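Local structure of E3 ubiquitin-protein ligase TRIM65 (Homo sapiens, 7JL4) at residues Val77-Pro91 with Gln172-Leu186. The protein is an E3 ubiquitin ligase of the TRIM family with roles in innate immunity, autophagy and inflammation, represented here by its C-terminal B30.2/SPRY domain. Residues are numbered along the deposited sequence; the frame is centred on the assembly and turned at random.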
# COMPACT_ATOMS: atom_id res chain seq x y z
N VAL A 77 3.48 3.28 6.30
CA VAL A 77 2.08 3.70 6.16
C VAL A 77 1.37 3.36 7.46
O VAL A 77 1.60 2.28 8.02
CB VAL A 77 1.40 2.97 4.98
CG1 VAL A 77 -0.08 3.35 4.89
CG2 VAL A 77 2.12 3.24 3.67
N ARG A 78 0.49 4.24 7.93
CA ARG A 78 -0.35 3.94 9.08
C ARG A 78 -1.80 3.73 8.64
O ARG A 78 -2.39 4.59 7.99
CB ARG A 78 -0.30 5.03 10.14
CG ARG A 78 -1.22 4.67 11.32
CD ARG A 78 -0.95 5.47 12.56
NE ARG A 78 0.35 5.19 13.17
CZ ARG A 78 0.60 4.14 13.96
NH1 ARG A 78 -0.34 3.24 14.21
NH2 ARG A 78 1.81 3.99 14.48
N ALA A 79 -2.39 2.60 9.04
CA ALA A 79 -3.79 2.30 8.76
C ALA A 79 -4.64 2.60 9.99
O ALA A 79 -4.27 2.23 11.11
CB ALA A 79 -3.95 0.83 8.36
N SER A 80 -5.82 3.21 9.79
CA SER A 80 -6.69 3.48 10.94
C SER A 80 -7.31 2.20 11.49
O SER A 80 -7.80 2.21 12.64
CB SER A 80 -7.84 4.43 10.58
OG SER A 80 -8.68 3.88 9.56
N ASP A 81 -7.32 1.12 10.71
CA ASP A 81 -8.09 -0.08 11.03
C ASP A 81 -7.68 -1.15 10.02
O ASP A 81 -6.95 -0.88 9.07
CB ASP A 81 -9.59 0.18 10.95
CG ASP A 81 -10.43 -0.85 11.69
OD1 ASP A 81 -9.88 -1.79 12.32
OD2 ASP A 81 -11.67 -0.69 11.65
N HIS A 82 -8.19 -2.37 10.24
CA HIS A 82 -8.00 -3.43 9.26
C HIS A 82 -8.90 -3.18 8.04
O HIS A 82 -9.71 -2.26 8.02
CB HIS A 82 -8.33 -4.80 9.86
CG HIS A 82 -9.74 -4.89 10.38
ND1 HIS A 82 -10.83 -4.92 9.54
CD2 HIS A 82 -10.23 -4.90 11.64
CE1 HIS A 82 -11.94 -4.97 10.27
NE2 HIS A 82 -11.60 -4.96 11.54
N SER A 83 -8.78 -4.08 7.06
CA SER A 83 -9.48 -4.01 5.77
C SER A 83 -8.89 -2.90 4.90
O SER A 83 -9.59 -2.01 4.41
CB SER A 83 -10.98 -3.85 5.95
OG SER A 83 -11.47 -4.86 6.83
N VAL A 84 -7.57 -2.96 4.73
CA VAL A 84 -6.85 -2.17 3.75
C VAL A 84 -5.88 -3.10 3.04
O VAL A 84 -5.50 -4.16 3.56
CB VAL A 84 -6.09 -0.98 4.41
CG1 VAL A 84 -7.08 -0.07 5.15
CG2 VAL A 84 -5.04 -1.48 5.37
N THR A 85 -5.46 -2.71 1.82
CA THR A 85 -4.46 -3.45 1.07
C THR A 85 -3.36 -2.49 0.66
O THR A 85 -3.65 -1.38 0.19
CB THR A 85 -5.03 -4.12 -0.19
OG1 THR A 85 -6.09 -5.01 0.15
CG2 THR A 85 -3.92 -4.93 -0.95
N LEU A 86 -2.12 -2.91 0.84
CA LEU A 86 -0.94 -2.12 0.49
C LEU A 86 -0.17 -2.89 -0.57
O LEU A 86 0.15 -4.06 -0.37
CB LEU A 86 -0.02 -1.92 1.71
CG LEU A 86 -0.39 -1.08 2.94
CD1 LEU A 86 -1.60 -1.63 3.67
CD2 LEU A 86 0.80 -1.18 3.87
N GLY A 87 0.19 -2.22 -1.67
CA GLY A 87 0.82 -2.95 -2.75
C GLY A 87 1.59 -2.06 -3.70
O GLY A 87 1.72 -0.85 -3.49
N VAL A 88 2.11 -2.69 -4.75
CA VAL A 88 2.73 -1.99 -5.87
C VAL A 88 2.24 -2.64 -7.16
O VAL A 88 1.86 -3.82 -7.18
CB VAL A 88 4.27 -2.05 -5.80
CG1 VAL A 88 4.76 -1.23 -4.59
CG2 VAL A 88 4.74 -3.48 -5.72
N SER A 89 2.24 -1.86 -8.25
CA SER A 89 1.77 -2.37 -9.54
C SER A 89 2.59 -1.78 -10.68
O SER A 89 3.13 -0.68 -10.58
CB SER A 89 0.30 -2.01 -9.81
OG SER A 89 0.17 -0.60 -9.97
N TYR A 90 2.60 -2.52 -11.80
CA TYR A 90 3.04 -2.00 -13.07
C TYR A 90 2.00 -1.00 -13.56
O TYR A 90 0.88 -0.96 -13.04
CB TYR A 90 3.19 -3.13 -14.08
CG TYR A 90 4.33 -4.08 -13.80
CD1 TYR A 90 5.50 -3.66 -13.13
CD2 TYR A 90 4.26 -5.40 -14.23
CE1 TYR A 90 6.57 -4.55 -12.90
CE2 TYR A 90 5.30 -6.29 -14.02
CZ TYR A 90 6.44 -5.88 -13.34
OH TYR A 90 7.44 -6.82 -13.17
N PRO A 91 2.33 -0.19 -14.57
CA PRO A 91 1.36 0.80 -15.08
C PRO A 91 0.06 0.22 -15.64
O PRO A 91 -0.90 0.98 -15.79
CB PRO A 91 2.15 1.52 -16.18
CG PRO A 91 3.60 1.35 -15.80
CD PRO A 91 3.68 -0.01 -15.17
N GLN A 172 9.11 -3.28 -15.27
CA GLN A 172 8.52 -1.97 -15.48
C GLN A 172 8.61 -1.23 -14.16
O GLN A 172 8.79 -1.87 -13.11
CB GLN A 172 7.05 -2.06 -15.92
CG GLN A 172 6.86 -2.19 -17.40
CD GLN A 172 5.43 -2.37 -17.81
OE1 GLN A 172 4.79 -3.39 -17.53
NE2 GLN A 172 4.88 -1.34 -18.44
N PRO A 173 8.50 0.10 -14.17
CA PRO A 173 8.41 0.85 -12.90
C PRO A 173 7.21 0.43 -12.07
O PRO A 173 6.15 0.09 -12.60
CB PRO A 173 8.26 2.31 -13.36
CG PRO A 173 8.90 2.34 -14.74
CD PRO A 173 8.51 0.99 -15.34
N LEU A 174 7.39 0.45 -10.75
CA LEU A 174 6.35 0.05 -9.79
C LEU A 174 5.80 1.28 -9.09
O LEU A 174 6.57 2.12 -8.59
CB LEU A 174 6.89 -0.91 -8.74
CG LEU A 174 7.31 -2.26 -9.26
CD1 LEU A 174 8.23 -2.88 -8.24
CD2 LEU A 174 6.06 -3.13 -9.44
N THR A 175 4.47 1.39 -9.06
CA THR A 175 3.79 2.48 -8.37
C THR A 175 3.06 1.95 -7.15
O THR A 175 2.30 0.98 -7.29
CB THR A 175 2.79 3.16 -9.32
OG1 THR A 175 3.48 3.65 -10.49
CG2 THR A 175 2.13 4.34 -8.64
N PRO A 176 3.27 2.50 -5.95
CA PRO A 176 2.47 2.07 -4.79
C PRO A 176 0.98 2.26 -5.05
O PRO A 176 0.56 3.27 -5.64
CB PRO A 176 2.95 2.99 -3.66
CG PRO A 176 4.33 3.48 -4.09
CD PRO A 176 4.24 3.57 -5.60
N VAL A 177 0.17 1.30 -4.58
CA VAL A 177 -1.26 1.33 -4.81
C VAL A 177 -1.95 0.68 -3.61
O VAL A 177 -1.39 -0.22 -2.97
CB VAL A 177 -1.62 0.64 -6.15
CG1 VAL A 177 -1.16 -0.83 -6.15
CG2 VAL A 177 -3.12 0.77 -6.44
N PHE A 178 -3.13 1.18 -3.25
CA PHE A 178 -3.79 0.85 -1.99
C PHE A 178 -5.28 0.63 -2.21
O PHE A 178 -5.90 1.28 -3.04
CB PHE A 178 -3.57 1.99 -0.99
CG PHE A 178 -2.12 2.27 -0.73
CD1 PHE A 178 -1.43 1.56 0.24
CD2 PHE A 178 -1.45 3.23 -1.47
CE1 PHE A 178 -0.10 1.79 0.48
CE2 PHE A 178 -0.09 3.47 -1.25
CZ PHE A 178 0.59 2.74 -0.27
N TRP A 179 -5.87 -0.27 -1.39
CA TRP A 179 -7.30 -0.51 -1.35
C TRP A 179 -7.80 -0.23 0.06
O TRP A 179 -7.11 -0.54 1.04
CB TRP A 179 -7.62 -1.96 -1.71
CG TRP A 179 -9.05 -2.37 -1.50
CD1 TRP A 179 -10.07 -2.24 -2.38
CD2 TRP A 179 -9.60 -3.05 -0.35
NE1 TRP A 179 -11.25 -2.79 -1.85
CE2 TRP A 179 -10.97 -3.29 -0.60
CE3 TRP A 179 -9.05 -3.47 0.87
CZ2 TRP A 179 -11.80 -3.92 0.33
CZ3 TRP A 179 -9.88 -4.10 1.80
CH2 TRP A 179 -11.23 -4.32 1.52
N LEU A 180 -8.98 0.39 0.16
CA LEU A 180 -9.54 0.80 1.44
C LEU A 180 -11.02 0.47 1.50
O LEU A 180 -11.80 0.96 0.67
CB LEU A 180 -9.38 2.31 1.67
CG LEU A 180 -8.03 2.97 1.88
CD1 LEU A 180 -7.33 3.18 0.54
CD2 LEU A 180 -8.30 4.29 2.61
N LEU A 181 -11.42 -0.27 2.53
CA LEU A 181 -12.84 -0.41 2.84
C LEU A 181 -13.42 0.95 3.24
O LEU A 181 -12.69 1.87 3.60
CB LEU A 181 -13.01 -1.42 3.97
CG LEU A 181 -14.42 -2.00 4.04
CD1 LEU A 181 -14.70 -2.65 2.72
CD2 LEU A 181 -14.51 -2.99 5.18
N GLU A 182 -14.74 1.08 3.16
CA GLU A 182 -15.37 2.32 3.61
C GLU A 182 -15.06 2.59 5.08
O GLU A 182 -15.10 1.67 5.90
CB GLU A 182 -16.90 2.26 3.41
CG GLU A 182 -17.66 3.45 3.99
CD GLU A 182 -19.18 3.27 3.91
OE1 GLU A 182 -19.88 3.57 4.91
OE2 GLU A 182 -19.67 2.83 2.85
N GLY A 183 -14.75 3.85 5.40
CA GLY A 183 -14.45 4.26 6.76
C GLY A 183 -12.97 4.24 7.13
O GLY A 183 -12.60 4.74 8.20
N ARG A 184 -12.12 3.67 6.29
CA ARG A 184 -10.72 3.52 6.63
C ARG A 184 -9.94 4.75 6.20
O ARG A 184 -10.28 5.39 5.20
CB ARG A 184 -10.11 2.27 5.99
CG ARG A 184 -10.29 1.00 6.82
CD ARG A 184 -11.78 0.63 6.96
NE ARG A 184 -11.95 -0.63 7.70
CZ ARG A 184 -13.10 -1.10 8.16
NH1 ARG A 184 -14.24 -0.43 8.02
NH2 ARG A 184 -13.10 -2.25 8.81
N THR A 185 -8.89 5.06 6.96
CA THR A 185 -7.92 6.10 6.62
C THR A 185 -6.55 5.45 6.46
O THR A 185 -6.19 4.58 7.25
CB THR A 185 -7.87 7.19 7.70
OG1 THR A 185 -9.11 7.88 7.75
CG2 THR A 185 -6.75 8.21 7.43
N LEU A 186 -5.80 5.86 5.42
CA LEU A 186 -4.38 5.52 5.30
C LEU A 186 -3.56 6.80 5.29
O LEU A 186 -3.93 7.76 4.61
CB LEU A 186 -4.07 4.73 4.02
CG LEU A 186 -4.58 3.29 3.88
CD1 LEU A 186 -4.22 2.69 2.52
CD2 LEU A 186 -3.99 2.44 4.98
O HOH W 1 -11.06 3.59 10.59
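In the beta-sandwich of the B30.2/SPRY domain, strands 84-89 and 175-180 pair antiparallel in one sheet, while 77-79 and 185-186 pair in the other; two loops, 80-83 and 181-184, carry both chains across. T85 with W179 and S89 with T175 are hydrogen-bonded pairs; at G87 with V177 one of the two bonds, from G87 N, is weak. Between the sheets, L86 CG meets the edge of the F178 ring, 3.8 Å from CE1, and L186 CD2 packs 3.7 Å from A79 CB, with V77 and V84 also touching it. On the opposite face of the sheet from L86 and F178, W179, its CG anti to the backbone N (chi1 172°), lays CE3 3.4 Å from T85 OG1, whose hydrogen-bond partner is D103; W179 NE1 is bonded to T102. R184 joins the loops. Its chain bends at chi2 (64°), bringing NE to H82 O at 2.8 Å, nearly straight and in the guanidinium plane, while NH1 holds E182 O of its own type II turn. D81 OD2 lies over one guanidinium face, 3.5 Å from NH2, a salt bridge of charge alone; L181 CD2 covers the opposite face. A leucine in place of R184 would probably leave H82 O without this donor and D81 without its countercharge across the loops. S83 OG and H82 ND1 are hydrogen-bonded at 2.8 Å, which restrains the imidazole beside R184. At the loop base, T185 N donates to S80 OG at 2.9 Å, and a water bridges that hydroxyl to G183 O.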